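Local coordinates for periplasmic binding protein/LacI transcriptional regulator (Alkaliphilus metalliredigens, PDB 3CTP) that probably regulates transcription as a DNA-binding LacI-family repressor whose periplasmic-binding-protein-like core holds the sugar beta-D-xylulofuranose, at residues F74-M78 / Q284-L289; N268-E273 / L317-E321. One frame throughout, in Å; residues are numbered along the deposited sequence.

Interaction 1. Residues F74-M78 / Q284-L289. With XLF (beta-D-xylulofuranose), chain C.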
loop_
_atom_site.group_PDB
_atom_site.type_symbol
_atom_site.label_atom_id
_atom_site.label_comp_id
_atom_site.label_asym_id
_atom_site.label_seq_id
_atom_site.Cartn_x
_atom_site.Cartn_y
_atom_site.Cartn_z
ATOM N N PHE A 74 4.642 -4.207 -2.521
ATOM C CA PHE A 74 5.945 -4.197 -3.190
ATOM C C PHE A 74 6.118 -2.878 -3.962
ATOM O O PHE A 74 7.193 -2.262 -3.955
ATOM C CB PHE A 74 6.051 -5.373 -4.188
ATOM C CG PHE A 74 7.325 -5.328 -5.006
ATOM C CD1 PHE A 74 8.515 -5.760 -4.447
ATOM C CD2 PHE A 74 7.315 -4.799 -6.285
ATOM C CE1 PHE A 74 9.713 -5.684 -5.185
ATOM C CE2 PHE A 74 8.494 -4.704 -7.040
ATOM C CZ PHE A 74 9.695 -5.149 -6.473
ATOM N N PHE A 75 5.068 -2.428 -4.634
ATOM C CA PHE A 75 5.241 -1.198 -5.412
ATOM C C PHE A 75 5.292 0.050 -4.543
ATOM O O PHE A 75 5.944 1.037 -4.933
ATOM C CB PHE A 75 4.173 -1.052 -6.499
ATOM C CG PHE A 75 4.383 -2.011 -7.631
ATOM C CD1 PHE A 75 5.494 -1.875 -8.461
ATOM C CD2 PHE A 75 3.512 -3.056 -7.829
ATOM C CE1 PHE A 75 5.725 -2.803 -9.503
ATOM C CE2 PHE A 75 3.748 -3.987 -8.846
ATOM C CZ PHE A 75 4.840 -3.848 -9.691
ATOM N N ASN A 76 4.617 0.049 -3.408
ATOM C CA ASN A 76 4.820 1.245 -2.584
ATOM C C ASN A 76 6.202 1.272 -1.949
ATOM O O ASN A 76 6.798 2.338 -1.793
ATOM C CB ASN A 76 3.663 1.552 -1.622
ATOM C CG ASN A 76 3.418 0.497 -0.589
ATOM O OD1 ASN A 76 4.287 0.261 0.266
ATOM N ND2 ASN A 76 2.157 -0.055 -0.542
ATOM N N GLN A 77 6.768 0.143 -1.606
ATOM C CA GLN A 77 8.129 0.145 -1.097
ATOM C C GLN A 77 9.115 0.511 -2.183
ATOM O O GLN A 77 10.000 1.246 -1.957
ATOM C CB GLN A 77 8.505 -1.214 -0.553
ATOM C CG GLN A 77 7.748 -1.605 0.721
ATOM C CD GLN A 77 8.053 -3.003 1.184
ATOM O OE1 GLN A 77 7.295 -3.900 0.974
ATOM N NE2 GLN A 77 9.143 -3.154 1.848
ATOM N N MET A 78 8.913 -0.029 -3.372
ATOM C CA MET A 78 9.782 0.350 -4.490
ATOM C C MET A 78 9.709 1.858 -4.729
ATOM O O MET A 78 10.742 2.521 -4.954
ATOM C CB MET A 78 9.375 -0.398 -5.782
ATOM C CG MET A 78 9.959 -1.783 -5.867
ATOM S SD MET A 78 11.663 -1.790 -6.554
ATOM C CE MET A 78 11.129 -1.545 -8.244
ATOM N N GLN A 284 13.021 -9.946 -3.703
ATOM C CA GLN A 284 13.495 -9.001 -4.725
ATOM C C GLN A 284 14.286 -7.891 -4.068
ATOM O O GLN A 284 13.825 -7.314 -3.062
ATOM C CB GLN A 284 12.316 -8.351 -5.464
ATOM C CG GLN A 284 11.511 -9.300 -6.310
ATOM C CD GLN A 284 10.722 -8.550 -7.365
ATOM O OE1 GLN A 284 11.308 -7.992 -8.283
ATOM N NE2 GLN A 284 9.381 -8.574 -7.270
ATOM N N PRO A 285 15.488 -7.596 -4.592
ATOM C CA PRO A 285 16.365 -6.662 -3.879
ATOM C C PRO A 285 16.005 -5.225 -4.206
ATOM O O PRO A 285 16.578 -4.608 -5.121
ATOM C CB PRO A 285 17.761 -7.006 -4.409
ATOM C CG PRO A 285 17.506 -7.550 -5.812
ATOM C CD PRO A 285 16.164 -8.284 -5.712
ATOM N N ILE A 286 15.015 -4.702 -3.480
ATOM C CA ILE A 286 14.462 -3.392 -3.800
ATOM C C ILE A 286 15.542 -2.306 -3.834
ATOM O O ILE A 286 15.536 -1.434 -4.715
ATOM C CB ILE A 286 13.338 -3.025 -2.791
ATOM C CG1 ILE A 286 12.135 -3.952 -3.056
ATOM C CG2 ILE A 286 12.930 -1.582 -2.947
ATOM C CD1 ILE A 286 10.914 -3.719 -2.116
ATOM N N GLU A 287 16.468 -2.325 -2.873
ATOM C CA GLU A 287 17.499 -1.278 -2.880
ATOM C C GLU A 287 18.344 -1.342 -4.155
ATOM O O GLU A 287 18.644 -0.296 -4.781
ATOM C CB GLU A 287 18.416 -1.354 -1.645
ATOM C CG GLU A 287 17.701 -0.985 -0.353
ATOM C CD GLU A 287 17.620 0.507 -0.126
ATOM O OE1 GLU A 287 18.476 1.248 -0.664
ATOM O OE2 GLU A 287 16.710 0.941 0.614
ATOM N N ALA A 288 18.788 -2.543 -4.533
ATOM C CA ALA A 288 19.582 -2.667 -5.765
ATOM C C ALA A 288 18.762 -2.305 -7.008
ATOM O O ALA A 288 19.282 -1.685 -7.952
ATOM C CB ALA A 288 20.150 -4.085 -5.912
ATOM N N LEU A 289 17.496 -2.718 -7.048
ATOM C CA LEU A 289 16.654 -2.380 -8.204
ATOM C C LEU A 289 16.504 -0.870 -8.321
ATOM O O LEU A 289 16.643 -0.306 -9.408
ATOM C CB LEU A 289 15.261 -2.990 -8.049
ATOM C CG LEU A 289 15.220 -4.508 -8.195
ATOM C CD1 LEU A 289 13.891 -5.033 -7.629
ATOM C CD2 LEU A 289 15.370 -4.915 -9.679
HETATM O O4 XLF C . 5.085 -8.329 -11.846
HETATM C C4 XLF C . 5.465 -9.004 -10.644
HETATM C C5 XLF C . 4.196 -9.548 -10.004
HETATM O O5 XLF C . 3.957 -8.738 -8.848
HETATM C C3 XLF C . 6.014 -8.021 -9.623
HETATM O O3 XLF C . 7.432 -8.161 -9.460
HETATM C C2 XLF C . 5.268 -8.429 -8.382
HETATM O O2 XLF C . 5.851 -9.611 -7.797
HETATM C C1 XLF C . 5.173 -7.314 -7.360
HETATM O O1 XLF C . 4.346 -7.743 -6.268
#
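Phe74 lays one face of its ring over the amide of Gln284, whose NE2 sits 3.5 Å from Phe74 CZ with ring and amide planes only 13° apart. With CG anti to the backbone N (chi1 174°), the ring reaches across from helix 73-88 to the start of helix 286-302. CG of Met78, one turn further along its own helix, lies over the rim of the opposite face; a flat ring suits a place packed from both sides. The amide does double duty: while its flat side lies against the ring, Gln284 NE2 donates to O3 of the sugar at 3.0 Å, with an N-H...O angle of 152°. Asp267 accepts from the same nitrogen, and Ser154 bonds to Gln284 OE1; together these partners fix which way round the amide sits. Phe74 also meets the ligand, CD2 lying 3.5 Å from C1 of the xylulofuranose, and Phe75 CE2 approaches that same carbon at 3.9 Å.

Away from the sugar the contact is made by carbon and sulfur. Ile286 spreads its branches, CG1 running to 3.7 Å from Phe74 CE1, CG2 to 3.8 Å from Met78 SD, and CD1 to Gln77 CB. The flexible thioether, bent at chi2 and chi3, touches both Ile286 CG2 and Leu289 CB. A sugar held in the cleft between two lobes, among aromatic and polar side chains, belongs to the periplasmic-binding-protein-like fold, consistent with the effector pocket of a LacI-type regulator.

Interaction 2. Residues N268-E273 / L317-E321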
loop_
_atom_site.group_PDB
_atom_site.type_symbol
_atom_site.label_atom_id
_atom_site.label_comp_id
_atom_site.label_asym_id
_atom_site.label_seq_id
_atom_site.Cartn_x
_atom_site.Cartn_y
_atom_site.Cartn_z
ATOM N N ASN A 268 9.321 -10.625 -1.018
ATOM C CA ASN A 268 9.709 -10.098 0.300
ATOM C C ASN A 268 9.216 -8.665 0.465
ATOM O O ASN A 268 9.982 -7.768 0.834
ATOM C CB ASN A 268 11.221 -10.158 0.529
ATOM C CG ASN A 268 11.574 -9.963 2.003
ATOM O OD1 ASN A 268 10.710 -10.096 2.874
ATOM N ND2 ASN A 268 12.841 -9.623 2.283
ATOM N N SER A 269 7.925 -8.464 0.220
ATOM C CA SER A 269 7.306 -7.191 0.591
ATOM C C SER A 269 6.777 -7.241 2.043
ATOM O O SER A 269 6.725 -8.311 2.686
ATOM C CB SER A 269 6.178 -6.832 -0.376
ATOM O OG SER A 269 5.084 -7.725 -0.221
ATOM N N PHE A 270 6.410 -6.085 2.588
ATOM C CA PHE A 270 6.175 -6.079 4.021
ATOM C C PHE A 270 4.995 -6.924 4.459
ATOM O O PHE A 270 4.909 -7.325 5.620
ATOM C CB PHE A 270 6.076 -4.636 4.566
ATOM C CG PHE A 270 4.814 -3.895 4.184
ATOM C CD1 PHE A 270 3.618 -4.167 4.836
ATOM C CD2 PHE A 270 4.857 -2.849 3.251
ATOM C CE1 PHE A 270 2.423 -3.449 4.528
ATOM C CE2 PHE A 270 3.688 -2.119 2.936
ATOM C CZ PHE A 270 2.465 -2.431 3.579
ATOM N N ILE A 271 4.085 -7.227 3.545
ATOM C CA ILE A 271 2.893 -7.977 3.940
ATOM C C ILE A 271 3.243 -9.372 4.445
ATOM O O ILE A 271 2.528 -9.943 5.286
ATOM C CB ILE A 271 1.865 -8.037 2.774
ATOM C CG1 ILE A 271 0.514 -8.556 3.269
ATOM C CG2 ILE A 271 2.385 -8.883 1.643
ATOM C CD1 ILE A 271 -0.207 -7.536 4.162
ATOM N N GLY A 272 4.333 -9.940 3.949
ATOM C CA GLY A 272 4.726 -11.294 4.376
ATOM C C GLY A 272 5.206 -11.388 5.823
ATOM O O GLY A 272 5.124 -12.460 6.456
ATOM N N GLU A 273 5.679 -10.271 6.370
ATOM C CA GLU A 273 6.163 -10.245 7.743
ATOM C C GLU A 273 5.066 -9.745 8.663
ATOM O O GLU A 273 4.977 -10.085 9.850
ATOM C CB GLU A 273 7.428 -9.370 7.830
ATOM C CG GLU A 273 8.085 -9.342 9.213
ATOM C CD GLU A 273 8.287 -10.728 9.835
ATOM O OE1 GLU A 273 9.014 -11.558 9.242
ATOM O OE2 GLU A 273 7.733 -10.979 10.940
ATOM N N LEU A 317 16.176 -16.926 -1.416
ATOM C CA LEU A 317 15.100 -17.491 -0.610
ATOM C C LEU A 317 15.110 -16.910 0.798
ATOM O O LEU A 317 16.183 -16.816 1.430
ATOM C CB LEU A 317 15.315 -19.003 -0.530
ATOM C CG LEU A 317 14.405 -19.739 0.437
ATOM C CD1 LEU A 317 13.016 -19.759 -0.174
ATOM C CD2 LEU A 317 14.933 -21.159 0.606
ATOM N N ILE A 318 13.931 -16.513 1.286
ATOM C CA ILE A 318 13.780 -16.055 2.675
ATOM C C ILE A 318 12.866 -17.063 3.372
ATOM O O ILE A 318 11.658 -17.119 3.094
ATOM C CB ILE A 318 13.123 -14.659 2.750
ATOM C CG1 ILE A 318 13.875 -13.650 1.881
ATOM C CG2 ILE A 318 12.988 -14.197 4.225
ATOM C CD1 ILE A 318 15.283 -13.383 2.315
ATOM N N GLU A 319 13.430 -17.912 4.228
ATOM C CA GLU A 319 12.632 -18.966 4.860
ATOM C C GLU A 319 11.966 -18.420 6.106
ATOM O O GLU A 319 12.648 -17.885 6.973
ATOM C CB GLU A 319 13.530 -20.155 5.270
ATOM C CG GLU A 319 14.013 -21.010 4.132
ATOM C CD GLU A 319 14.660 -22.304 4.643
ATOM O OE1 GLU A 319 13.953 -23.143 5.270
ATOM O OE2 GLU A 319 15.875 -22.469 4.411
ATOM N N ARG A 320 10.639 -18.543 6.184
ATOM C CA ARG A 320 9.899 -18.125 7.356
ATOM C C ARG A 320 8.996 -19.264 7.827
ATOM O O ARG A 320 9.431 -20.417 7.834
ATOM C CB ARG A 320 9.116 -16.853 7.082
ATOM C CG ARG A 320 9.999 -15.691 6.635
ATOM C CD ARG A 320 9.237 -14.396 6.775
ATOM N NE ARG A 320 10.041 -13.215 6.467
ATOM C CZ ARG A 320 9.815 -12.419 5.423
ATOM N NH1 ARG A 320 8.839 -12.698 4.546
ATOM N NH2 ARG A 320 10.563 -11.340 5.260
ATOM N N GLU A 321 7.779 -18.952 8.264
ATOM C CA GLU A 321 6.992 -19.938 9.013
ATOM C C GLU A 321 5.978 -20.722 8.188
ATOM O O GLU A 321 5.398 -21.699 8.685
ATOM C CB GLU A 321 6.269 -19.259 10.192
ATOM C CG GLU A 321 7.185 -18.708 11.294
ATOM C CD GLU A 321 6.445 -17.779 12.269
ATOM O OE1 GLU A 321 5.433 -17.150 11.880
ATOM O OE2 GLU A 321 6.880 -17.668 13.435
HETATM O O HOH W 1 7.340 -11.072 2.507
#
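Arg320 reaches from just beyond strand 311-318 to the loop leading into helix 271-274, joining two pieces of the periplasmic-binding-protein-like domain through a guanidinium that is gripped on several sides. Its chain, extended from CG to NE, carries the group across to that loop. Its NH2 donates to OD1 of Asn268 at 2.7 Å with an N-H...O angle of 155°; the oxygen meets the guanidinium edge about 16° out of plane, and the donor is tilted from the carbonyl plane by 30°. Asparagine suits this place because its other end is used as well: ND2 is hydrogen-bonded to OD1 of Asn283, which fixes the amide rotation and leaves OD1 to face the arginine.

NH1 of Arg320 is occupied by the carbonyl of Leu279 and by a water 3.0 Å away; this water donates in turn to Ser269 O at 2.8 Å, linking the arginine to the loop backbone. Gly272 passes close by, its C 4.1 Å from Arg320 NH1, and the lack of a side chain leaves room for the guanidinium. CG2 of Ile318 packs over one face of that group.

Glu273 adds charge rather than a directed bond. Its carboxylate stands almost perpendicular to the guanidinium, and its stronger partner is Arg248 of the second subunit, which takes OE2. The remaining oxygen, Glu273 OE1, lies 3.4 Å from Arg320 NE, off the plane of the flat group, where it forms a salt bridge by charge alone.

Overall arrangement
The two contacts have centres about 14 Å apart and alternate along the chain, helix 286-302 of interaction 1 leading on to strand 311-318 of interaction 2. They meet directly where Gln77 OE1 approaches Phe270 N at 2.9 Å, probably a hydrogen bond, and where Phe74 N packs against Ser269 CB at 3.7 Å. Interaction 1 forms part of the sugar pocket, whereas in interaction 2 the side chain of Asn268 stays about 10 Å from the ligand. Asp267, the residue just before segment 268-273, hydrogen-bonds the sugar, so the pocket and the 268-273 loop are continuous. Both contacts also reach the second subunit.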